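Local coordinates for protein lombricine kinase (Urechis caupo, PDB 3JPZ) that catalyses the reversible transfer of a phosphoryl group from ATP to lombricine, as a phosphagen kinase of the ATP:guanido phosphotransferase family, at residues D65-S68 with Y69-F72; K85-G88 with P89-Q93; T43-K46 with V47-P50; L25-E28 with M29-L33. All coordinates share one frame; numbering follows the deposited sequence.

Overall arrangement
All four contacts are local, each within continuous chain, and come in the order interaction 4, 3, 1, 2. Interactions 4, 3 and 1, on helices 27-33, 44-53 and 68-71, fall within the sequence range of the family's N-terminal domain and all touch one another; the centre of interaction 3 is about 12 Å from that of interaction 4 and about 11 Å from that of interaction 1. They belong to the small, mainly helical N-terminal domain of phosphagen kinases. Interaction 2 lies about 17 Å from interaction 1, centre to centre, in the loop from helix 73-83 to strand 113-122 of the large antiparallel sheet. None adjoins the nucleotide site; interactions 3 and 4 reach the second subunit.

Interaction 1: residues D65-S68 with Y69-F72; sequences DEES and YEVF
Glu-67 and Ser-68 offer their carbonyls to Val-71 and Phe-72 along the short helix 68-71, which a type I beta turn from Asp-65 to Ser-68 leads into and Asp-65 caps. Among the backbone bonds, Glu-67 O is gripped twice: Val-71 N meets it at 3.0 Å almost head-on, with a C=O...N angle of 173°, whereas Glu-70 N, also 3.0 Å from Glu-67 O, stands above the carbonyl plane. Phe-72 N closes on Ser-68 O and Tyr-69 N on Glu-66 O, the latter bond again from above the plane.

The polar side chains gather at the cap. Asp-65 OD1 accepts from Ser-68 OG at 2.9 Å, on its anti side, and makes a weak bond of 2.8 Å with Ser-68 N. The other oxygen of this buried carboxylate is held by His-40 and Thr-38, so both oxygens have partners, which should restrict rotation of the carboxylate. Outward, Glu-66 forms a salt bridge with Arg-125.

Of the rings, Tyr-69 turns an edge to the chain, with CD2 3.7 Å from Glu-66 O and near the ring plane; its hydroxyl bonds Cys-268 O. Phe-72 carries Val-71 CG1 over the centre of one face, 3.6 Å above the plane, and leans on helix 44-53 through Val-44.

Because Glu-70 places CG between its backbone N and carbonyl carbon (chi1 50°), CG comes to 3.1 Å from Glu-67 O.

Interaction 2: residues K85-G88 with P89-Q93; sequences KGFG and PNDSQ
Asp-91 CB sits over one face of the Phe-87 ring, 3.9 Å from the centroid and only 6° off the ring normal, a CH-pi contact almost exactly above the centre. At the rim, Gln-93 N lies near the ring plane, 3.6 Å from Phe-87 CZ, while the carbonyl carbon of Ser-92 approaches the same corner obliquely. The Asp-91 carboxylate does not lie flat on the ring: the two planes are 64° apart. Phe-87 swings CG away from its own backbone N (chi1 -167°), which lays the ring against the Asp-91 to Gln-93 chain.

A type I beta turn from Gly-88 to Asp-91, with Pro-89 and Asn-90 at its corners, joins the two sides. Asp-91 N bonds Gly-88 O at 3.1 Å to close it, and the side chain reaches back to its start, where Asp-91 OD2 takes Gly-88 N at 2.9 Å from above the carboxylate plane. Water 1 gives OD2 a second donor, 2.6 Å from Asp-91 OD2, and links it to Gly-86 O. The turn follows a Schellman motif that ends helix 73-83, with Lys-85 as its C-prime residue.

Further contacts tie the loop to the remaining chain: Phe-87 packs on Ile-80 of the preceding helix and on Leu-329, Gly-88 O accepts from Arg-263, and the Gln-93 amide bonds Lys-330 N and Lys-331 O.

Interaction 3: residues T43-K46 with V47-P50; sequences TVDK and VIQP
Thr-43 O and Val-44 O receive Val-47 N at 3.2 Å and Ile-48 N at 3.0 Å in the first turn of helix 44-53, which kinks farther on, where Pro-50 has no N-H to give to the turn before, and weak bonds run from Gln-49 N to Lys-46 O and from Ile-48 N to Asp-45 O. Thr-43 is the N-cap, its OG1 accepting from Lys-46 N at 3.1 Å in a nearly straight bond.

Ile-48 wraps its branches about the Val-44 carbonyl. With chi1 at 69°, CG1 is wedged between the backbone N and the carbonyl carbon, and Ile-48 CG1 presses to 3.2 Å from Val-44 O. On the other branch, Ile-48 CG2 meets Val-44 CG2 at 4.2 Å, the two side chains lying aslant. Val-47 CG2 also comes to 3.2 Å from Val-44 O, and CG1 rests against Thr-43 O.

Polar ends reach outward. Asp-45 OD1 bonds Tyr-30 OH and forms a salt bridge with Arg-135 of the second subunit; Gln-49 NE2 bonds Asp-197 of that subunit, and Lys-46 NZ donates to the carbonyl oxygens of Pro-131 and Ser-192. The helix thus lies at the dimer interface, with Val-44 and Ile-48 against helix 27-33 and Val-47 and Ile-48 against helix 73-83.

Interaction 4: residues L25-E28 with M29-L33; sequences LNFE and MYQRL
Leu-25 lays CD1 against the Met-29 side chain, 3.6 Å from Met-29 CG and close to the sulfur as well, while its other methyl, CD2, lies 3.9 Å from Tyr-30 CD1. The leucine gets there by setting CG opposite its backbone N (chi1 -177°), which turns both methyls onto the first turn of the helix. Leu-33 CD1, one turn farther, comes to 4.5 Å from Leu-25 CD1, and its side chain packs on Val-44 and Leu-75; Met-29 joins it at Leu-75, and the Tyr-30 ring meets Phe-11 edge-to-face.

On the flank, Phe-27 carries Gln-31 CB over one face, near the rim, and the amide is tilted 56° to the ring, with Gln-31 NE2 3.6 Å from Phe-27 CZ.

Asn-26 is the N-cap of helix 27-33. Asn-26 OD1 takes Met-29 N at 2.9 Å, the bond virtually straight at both ends, and adds a weak one from Glu-28 N; the backbone Asn-26 O accepts from Tyr-30 N at 3.0 Å.

Two waters border the polar side. Water 2 accepts from Asn-26 ND2 and, at 2.9 Å, from Arg-32 NH2, in the guanidinium plane. Water 3 donates to Glu-28 O at 2.7 Å and to Gln-31 OE1. One guanidinium face looks onto Glu-28 O, whose bond from Arg-32 N continues the helix, and Arg-32 NE forms a salt bridge with Glu-74 of helix 73-83.

Interaction 1: residues D65-S68 with Y69-F72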
loop_
_atom_site.group_PDB
_atom_site.type_symbol
_atom_site.label_atom_id
_atom_site.label_comp_id
_atom_site.label_asym_id
_atom_site.label_seq_id
_atom_site.Cartn_x
_atom_site.Cartn_y
_atom_site.Cartn_z
ATOM N N ASP A 65 13.714 11.441 -1.744
ATOM C CA ASP A 65 15.098 11.511 -2.193
ATOM C C ASP A 65 15.907 12.480 -1.333
ATOM O O ASP A 65 15.366 13.144 -0.452
ATOM C CB ASP A 65 15.169 11.897 -3.676
ATOM C CG ASP A 65 14.706 13.332 -3.958
ATOM O OD1 ASP A 65 14.275 14.045 -3.029
ATOM O OD2 ASP A 65 14.781 13.752 -5.136
ATOM N N GLU A 66 17.207 12.549 -1.587
ATOM C CA GLU A 66 18.100 13.331 -0.745
ATOM C C GLU A 66 17.675 14.786 -0.798
ATOM O O GLU A 66 17.709 15.502 0.206
ATOM C CB GLU A 66 19.546 13.182 -1.224
ATOM C CG GLU A 66 20.501 14.169 -0.602
ATOM C CD GLU A 66 21.955 13.789 -0.806
ATOM O OE1 GLU A 66 22.247 12.939 -1.673
ATOM O OE2 GLU A 66 22.806 14.346 -0.092
ATOM N N GLU A 67 17.240 15.195 -1.984
ATOM C CA GLU A 67 16.882 16.573 -2.254
ATOM C C GLU A 67 15.637 16.971 -1.465
ATOM O O GLU A 67 15.378 18.147 -1.240
ATOM C CB GLU A 67 16.658 16.758 -3.757
ATOM C CG GLU A 67 17.947 16.810 -4.594
ATOM C CD GLU A 67 18.557 15.437 -4.883
ATOM O OE1 GLU A 67 18.029 14.411 -4.407
ATOM O OE2 GLU A 67 19.582 15.382 -5.597
ATOM N N SER A 68 14.872 15.979 -1.036
ATOM C CA SER A 68 13.672 16.229 -0.250
ATOM C C SER A 68 13.948 17.114 0.955
ATOM O O SER A 68 13.145 17.973 1.294
ATOM C CB SER A 68 13.066 14.914 0.221
ATOM O OG SER A 68 12.427 14.245 -0.845
ATOM N N TYR A 69 15.081 16.907 1.608
ATOM C CA TYR A 69 15.401 17.664 2.818
ATOM C C TYR A 69 15.602 19.157 2.556
ATOM O O TYR A 69 15.368 19.984 3.430
ATOM C CB TYR A 69 16.623 17.055 3.508
ATOM C CG TYR A 69 16.301 15.753 4.204
ATOM C CD1 TYR A 69 15.758 15.749 5.480
ATOM C CD2 TYR A 69 16.510 14.535 3.581
ATOM C CE1 TYR A 69 15.452 14.570 6.120
ATOM C CE2 TYR A 69 16.211 13.352 4.213
ATOM C CZ TYR A 69 15.681 13.377 5.489
ATOM O OH TYR A 69 15.369 12.207 6.144
ATOM N N GLU A 70 16.022 19.518 1.352
ATOM C CA GLU A 70 16.212 20.929 1.059
ATOM C C GLU A 70 14.980 21.552 0.389
ATOM O O GLU A 70 14.547 22.621 0.791
ATOM C CB GLU A 70 17.480 21.155 0.234
ATOM C CG GLU A 70 17.607 20.277 -0.984
ATOM C CD GLU A 70 18.602 20.825 -1.988
ATOM O OE1 GLU A 70 19.668 21.321 -1.562
ATOM O OE2 GLU A 70 18.318 20.762 -3.204
ATOM N N VAL A 71 14.403 20.886 -0.607
ATOM C CA VAL A 71 13.252 21.445 -1.314
ATOM C C VAL A 71 12.067 21.632 -0.368
ATOM O O VAL A 71 11.346 22.626 -0.449
ATOM C CB VAL A 71 12.841 20.570 -2.516
ATOM C CG1 VAL A 71 11.484 21.005 -3.064
ATOM C CG2 VAL A 71 13.896 20.649 -3.594
ATOM N N PHE A 72 11.876 20.676 0.529
ATOM C CA PHE A 72 10.860 20.785 1.570
ATOM C C PHE A 72 11.539 20.970 2.913
ATOM O O PHE A 72 11.090 20.457 3.935
ATOM C CB PHE A 72 9.980 19.546 1.543
ATOM C CG PHE A 72 9.511 19.203 0.165
ATOM C CD1 PHE A 72 8.600 20.018 -0.483
ATOM C CD2 PHE A 72 10.022 18.108 -0.508
ATOM C CE1 PHE A 72 8.184 19.726 -1.761
ATOM C CE2 PHE A 72 9.604 17.809 -1.786
ATOM C CZ PHE A 72 8.688 18.617 -2.412
#

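Interaction 2: residues K85-G88 with P89-Q93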
loop_
_atom_site.group_PDB
_atom_site.type_symbol
_atom_site.label_atom_id
_atom_site.label_comp_id
_atom_site.label_asym_id
_atom_site.label_seq_id
_atom_site.Cartn_x
_atom_site.Cartn_y
_atom_site.Cartn_z
ATOM N N LYS A 85 13.926 16.066 19.623
ATOM C CA LYS A 85 13.865 16.817 20.869
ATOM C C LYS A 85 14.918 17.911 20.946
ATOM O O LYS A 85 15.784 17.902 21.822
ATOM C CB LYS A 85 14.011 15.864 22.054
ATOM C CG LYS A 85 12.938 14.784 22.106
ATOM C CD LYS A 85 12.946 14.068 23.450
ATOM C CE LYS A 85 12.188 12.750 23.396
ATOM N NZ LYS A 85 12.871 11.736 22.550
ATOM N N GLY A 86 14.827 18.869 20.034
ATOM C CA GLY A 86 15.751 19.981 20.017
ATOM C C GLY A 86 16.864 19.767 19.016
ATOM O O GLY A 86 17.946 19.297 19.357
ATOM N N PHE A 87 16.573 20.100 17.766
ATOM C CA PHE A 87 17.564 20.117 16.700
ATOM C C PHE A 87 16.997 21.037 15.618
ATOM O O PHE A 87 16.269 20.599 14.730
ATOM C CB PHE A 87 17.830 18.703 16.177
ATOM C CG PHE A 87 19.057 18.592 15.311
ATOM C CD1 PHE A 87 20.273 18.230 15.856
ATOM C CD2 PHE A 87 18.991 18.852 13.953
ATOM C CE1 PHE A 87 21.402 18.131 15.060
ATOM C CE2 PHE A 87 20.112 18.751 13.153
ATOM C CZ PHE A 87 21.322 18.397 13.707
ATOM N N GLY A 88 17.293 22.327 15.738
ATOM C CA GLY A 88 16.759 23.336 14.840
ATOM C C GLY A 88 17.591 23.478 13.584
ATOM O O GLY A 88 18.546 22.737 13.395
ATOM N N PRO A 89 17.243 24.450 12.729
ATOM C CA PRO A 89 17.895 24.657 11.428
ATOM C C PRO A 89 19.395 24.951 11.534
ATOM O O PRO A 89 20.172 24.552 10.669
ATOM C CB PRO A 89 17.159 25.875 10.852
ATOM C CG PRO A 89 15.893 25.983 11.636
ATOM C CD PRO A 89 16.205 25.461 12.993
ATOM N N ASN A 90 19.794 25.650 12.586
ATOM C CA ASN A 90 21.186 26.043 12.761
ATOM C C ASN A 90 21.981 25.032 13.570
ATOM O O ASN A 90 23.182 25.206 13.790
ATOM C CB ASN A 90 21.259 27.412 13.433
ATOM C CG ASN A 90 20.822 28.538 12.511
ATOM O OD1 ASN A 90 19.829 29.221 12.772
ATOM N ND2 ASN A 90 21.556 28.728 11.418
ATOM N N ASP A 91 21.305 23.983 14.026
ATOM C CA ASP A 91 21.974 22.902 14.727
ATOM C C ASP A 91 22.646 21.993 13.709
ATOM O O ASP A 91 22.224 21.927 12.554
ATOM C CB ASP A 91 20.975 22.108 15.575
ATOM C CG ASP A 91 20.604 22.825 16.857
ATOM O OD1 ASP A 91 21.353 23.739 17.258
ATOM O OD2 ASP A 91 19.574 22.476 17.466
ATOM N N SER A 92 23.689 21.291 14.136
ATOM C CA SER A 92 24.430 20.435 13.231
ATOM C C SER A 92 24.879 19.137 13.896
ATOM O O SER A 92 25.245 19.106 15.070
ATOM C CB SER A 92 25.636 21.183 12.666
ATOM O OG SER A 92 26.028 20.635 11.420
ATOM N N GLN A 93 24.830 18.059 13.122
ATOM C CA GLN A 93 25.297 16.755 13.560
ATOM C C GLN A 93 26.821 16.722 13.569
ATOM O O GLN A 93 27.463 17.189 12.628
ATOM C CB GLN A 93 24.773 15.682 12.611
ATOM C CG GLN A 93 25.296 14.312 12.895
ATOM C CD GLN A 93 24.751 13.765 14.193
ATOM O OE1 GLN A 93 23.865 14.359 14.801
ATOM N NE2 GLN A 93 25.273 12.629 14.620
HETATM O O HOH W 1 20.267 20.720 19.306
#

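Interaction 3: residues T43-K46 with V47-P50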
loop_
_atom_site.group_PDB
_atom_site.type_symbol
_atom_site.label_atom_id
_atom_site.label_comp_id
_atom_site.label_asym_id
_atom_site.label_seq_id
_atom_site.Cartn_x
_atom_site.Cartn_y
_atom_site.Cartn_z
ATOM N N THR A 43 7.449 15.359 -4.485
ATOM C CA THR A 43 6.598 16.496 -4.172
ATOM C C THR A 43 6.236 16.496 -2.695
ATOM O O THR A 43 6.392 15.488 -2.017
ATOM C CB THR A 43 5.274 16.395 -4.926
ATOM O OG1 THR A 43 4.538 15.282 -4.410
ATOM C CG2 THR A 43 5.510 16.196 -6.412
ATOM N N VAL A 44 5.727 17.622 -2.206
ATOM C CA VAL A 44 5.312 17.711 -0.814
ATOM C C VAL A 44 4.312 16.602 -0.509
ATOM O O VAL A 44 4.394 15.953 0.527
ATOM C CB VAL A 44 4.698 19.091 -0.472
ATOM C CG1 VAL A 44 3.324 19.263 -1.119
ATOM C CG2 VAL A 44 4.603 19.266 1.038
ATOM N N ASP A 45 3.389 16.370 -1.437
ATOM C CA ASP A 45 2.371 15.353 -1.252
ATOM C C ASP A 45 2.985 13.991 -1.015
ATOM O O ASP A 45 2.534 13.262 -0.146
ATOM C CB ASP A 45 1.425 15.304 -2.447
ATOM C CG ASP A 45 0.228 16.194 -2.260
ATOM O OD1 ASP A 45 0.195 16.909 -1.234
ATOM O OD2 ASP A 45 -0.674 16.174 -3.121
ATOM N N LYS A 46 4.008 13.655 -1.795
ATOM C CA LYS A 46 4.747 12.408 -1.607
ATOM C C LYS A 46 5.359 12.287 -0.207
ATOM O O LYS A 46 5.236 11.254 0.445
ATOM C CB LYS A 46 5.874 12.299 -2.638
ATOM C CG LYS A 46 6.721 11.052 -2.462
ATOM C CD LYS A 46 5.928 9.812 -2.798
ATOM C CE LYS A 46 6.632 8.563 -2.352
ATOM N NZ LYS A 46 5.880 7.344 -2.777
ATOM N N VAL A 47 6.049 13.325 0.254
ATOM C CA VAL A 47 6.780 13.193 1.508
ATOM C C VAL A 47 5.843 13.204 2.709
ATOM O O VAL A 47 6.203 12.726 3.780
ATOM C CB VAL A 47 7.860 14.271 1.674
ATOM C CG1 VAL A 47 8.795 14.253 0.470
ATOM C CG2 VAL A 47 7.233 15.654 1.875
ATOM N N ILE A 48 4.632 13.722 2.532
ATOM C CA ILE A 48 3.693 13.779 3.657
ATOM C C ILE A 48 2.598 12.727 3.582
ATOM O O ILE A 48 1.776 12.620 4.492
ATOM C CB ILE A 48 3.028 15.161 3.783
ATOM C CG1 ILE A 48 2.081 15.409 2.609
ATOM C CG2 ILE A 48 4.083 16.250 3.881
ATOM C CD1 ILE A 48 1.110 16.517 2.846
ATOM N N GLN A 49 2.578 11.943 2.511
ATOM C CA GLN A 49 1.514 10.950 2.334
ATOM C C GLN A 49 1.258 10.100 3.582
ATOM O O GLN A 49 0.114 9.968 4.013
ATOM C CB GLN A 49 1.801 10.030 1.154
ATOM C CG GLN A 49 0.651 9.070 0.868
ATOM C CD GLN A 49 -0.629 9.787 0.494
ATOM O OE1 GLN A 49 -0.684 10.486 -0.505
ATOM N NE2 GLN A 49 -1.672 9.612 1.303
ATOM N N PRO A 50 2.314 9.506 4.158
ATOM C CA PRO A 50 2.131 8.654 5.340
ATOM C C PRO A 50 1.393 9.371 6.469
ATOM O O PRO A 50 0.603 8.756 7.189
ATOM C CB PRO A 50 3.563 8.341 5.775
ATOM C CG PRO A 50 4.378 8.499 4.536
ATOM C CD PRO A 50 3.725 9.594 3.752
#

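Interaction 4: residues L25-E28 with M29-L33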
loop_
_atom_site.group_PDB
_atom_site.type_symbol
_atom_site.label_atom_id
_atom_site.label_comp_id
_atom_site.label_asym_id
_atom_site.label_seq_id
_atom_site.Cartn_x
_atom_site.Cartn_y
_atom_site.Cartn_z
ATOM N N LEU A 25 2.513 21.217 9.614
ATOM C CA LEU A 25 2.159 21.507 8.230
ATOM C C LEU A 25 0.814 22.213 8.176
ATOM O O LEU A 25 -0.205 21.600 7.878
ATOM C CB LEU A 25 2.099 20.221 7.398
ATOM C CG LEU A 25 1.812 20.437 5.910
ATOM C CD1 LEU A 25 2.898 21.284 5.258
ATOM C CD2 LEU A 25 1.668 19.113 5.192
ATOM N N ASN A 26 0.817 23.502 8.491
ATOM C CA ASN A 26 -0.379 24.317 8.373
ATOM C C ASN A 26 -0.558 24.695 6.914
ATOM O O ASN A 26 0.364 24.529 6.118
ATOM C CB ASN A 26 -0.271 25.560 9.254
ATOM C CG ASN A 26 0.950 26.397 8.938
ATOM O OD1 ASN A 26 1.363 26.508 7.787
ATOM N ND2 ASN A 26 1.531 26.997 9.965
ATOM N N PHE A 27 -1.737 25.197 6.559
ATOM C CA PHE A 27 -2.066 25.414 5.156
ATOM C C PHE A 27 -1.057 26.289 4.427
ATOM O O PHE A 27 -0.865 26.169 3.216
ATOM C CB PHE A 27 -3.432 26.066 4.999
ATOM C CG PHE A 27 -3.735 26.434 3.579
ATOM C CD1 PHE A 27 -3.983 25.444 2.640
ATOM C CD2 PHE A 27 -3.715 27.756 3.168
ATOM C CE1 PHE A 27 -4.230 25.765 1.331
ATOM C CE2 PHE A 27 -3.967 28.086 1.856
ATOM C CZ PHE A 27 -4.225 27.091 0.936
ATOM N N GLU A 28 -0.436 27.183 5.177
ATOM C CA GLU A 28 0.441 28.196 4.614
ATOM C C GLU A 28 1.748 27.564 4.156
ATOM O O GLU A 28 2.208 27.793 3.037
ATOM C CB GLU A 28 0.698 29.280 5.655
ATOM C CG GLU A 28 -0.533 30.135 5.976
ATOM C CD GLU A 28 -1.602 29.390 6.767
ATOM O OE1 GLU A 28 -1.257 28.509 7.587
ATOM O OE2 GLU A 28 -2.798 29.695 6.572
ATOM N N MET A 29 2.347 26.766 5.032
ATOM C CA MET A 29 3.503 25.968 4.666
ATOM C C MET A 29 3.138 25.072 3.488
ATOM O O MET A 29 3.867 25.002 2.500
ATOM C CB MET A 29 3.947 25.116 5.851
ATOM C CG MET A 29 5.074 24.154 5.535
ATOM S SD MET A 29 5.571 23.202 6.972
ATOM C CE MET A 29 5.909 24.507 8.146
ATOM N N TYR A 30 2.000 24.395 3.598
ATOM C CA TYR A 30 1.535 23.510 2.539
ATOM C C TYR A 30 1.494 24.246 1.212
ATOM O O TYR A 30 1.923 23.721 0.190
ATOM C CB TYR A 30 0.150 22.956 2.860
ATOM C CG TYR A 30 -0.307 21.903 1.883
ATOM C CD1 TYR A 30 0.296 20.650 1.855
ATOM C CD2 TYR A 30 -1.342 22.153 0.989
ATOM C CE1 TYR A 30 -0.117 19.681 0.968
ATOM C CE2 TYR A 30 -1.759 21.181 0.087
ATOM C CZ TYR A 30 -1.146 19.953 0.084
ATOM O OH TYR A 30 -1.546 18.984 -0.805
ATOM N N GLN A 31 0.989 25.474 1.241
ATOM C CA GLN A 31 0.825 26.271 0.036
ATOM C C GLN A 31 2.188 26.626 -0.549
ATOM O O GLN A 31 2.387 26.583 -1.762
ATOM C CB GLN A 31 0.034 27.539 0.368
ATOM C CG GLN A 31 -0.550 28.269 -0.830
ATOM C CD GLN A 31 -1.443 29.425 -0.411
ATOM O OE1 GLN A 31 -1.127 30.159 0.525
ATOM N NE2 GLN A 31 -2.564 29.590 -1.102
ATOM N N ARG A 32 3.126 26.968 0.322
ATOM C CA ARG A 32 4.478 27.303 -0.101
ATOM C C ARG A 32 5.138 26.132 -0.803
ATOM O O ARG A 32 5.836 26.307 -1.802
ATOM C CB ARG A 32 5.329 27.684 1.104
ATOM C CG ARG A 32 5.081 29.076 1.633
ATOM C CD ARG A 32 6.192 29.504 2.585
ATOM N NE ARG A 32 6.076 28.845 3.881
ATOM C CZ ARG A 32 5.257 29.233 4.852
ATOM N NH1 ARG A 32 4.474 30.285 4.684
ATOM N NH2 ARG A 32 5.225 28.569 5.999
ATOM N N LEU A 33 4.909 24.938 -0.267
ATOM C CA LEU A 33 5.594 23.736 -0.721
ATOM C C LEU A 33 4.853 23.068 -1.864
ATOM O O LEU A 33 5.429 22.277 -2.612
ATOM C CB LEU A 33 5.750 22.766 0.454
ATOM C CG LEU A 33 6.479 23.434 1.613
ATOM C CD1 LEU A 33 6.444 22.585 2.881
ATOM C CD2 LEU A 33 7.904 23.721 1.195
HETATM O O HOH W 2 3.890 28.474 8.569
HETATM O O HOH W 3 1.652 30.218 1.887
#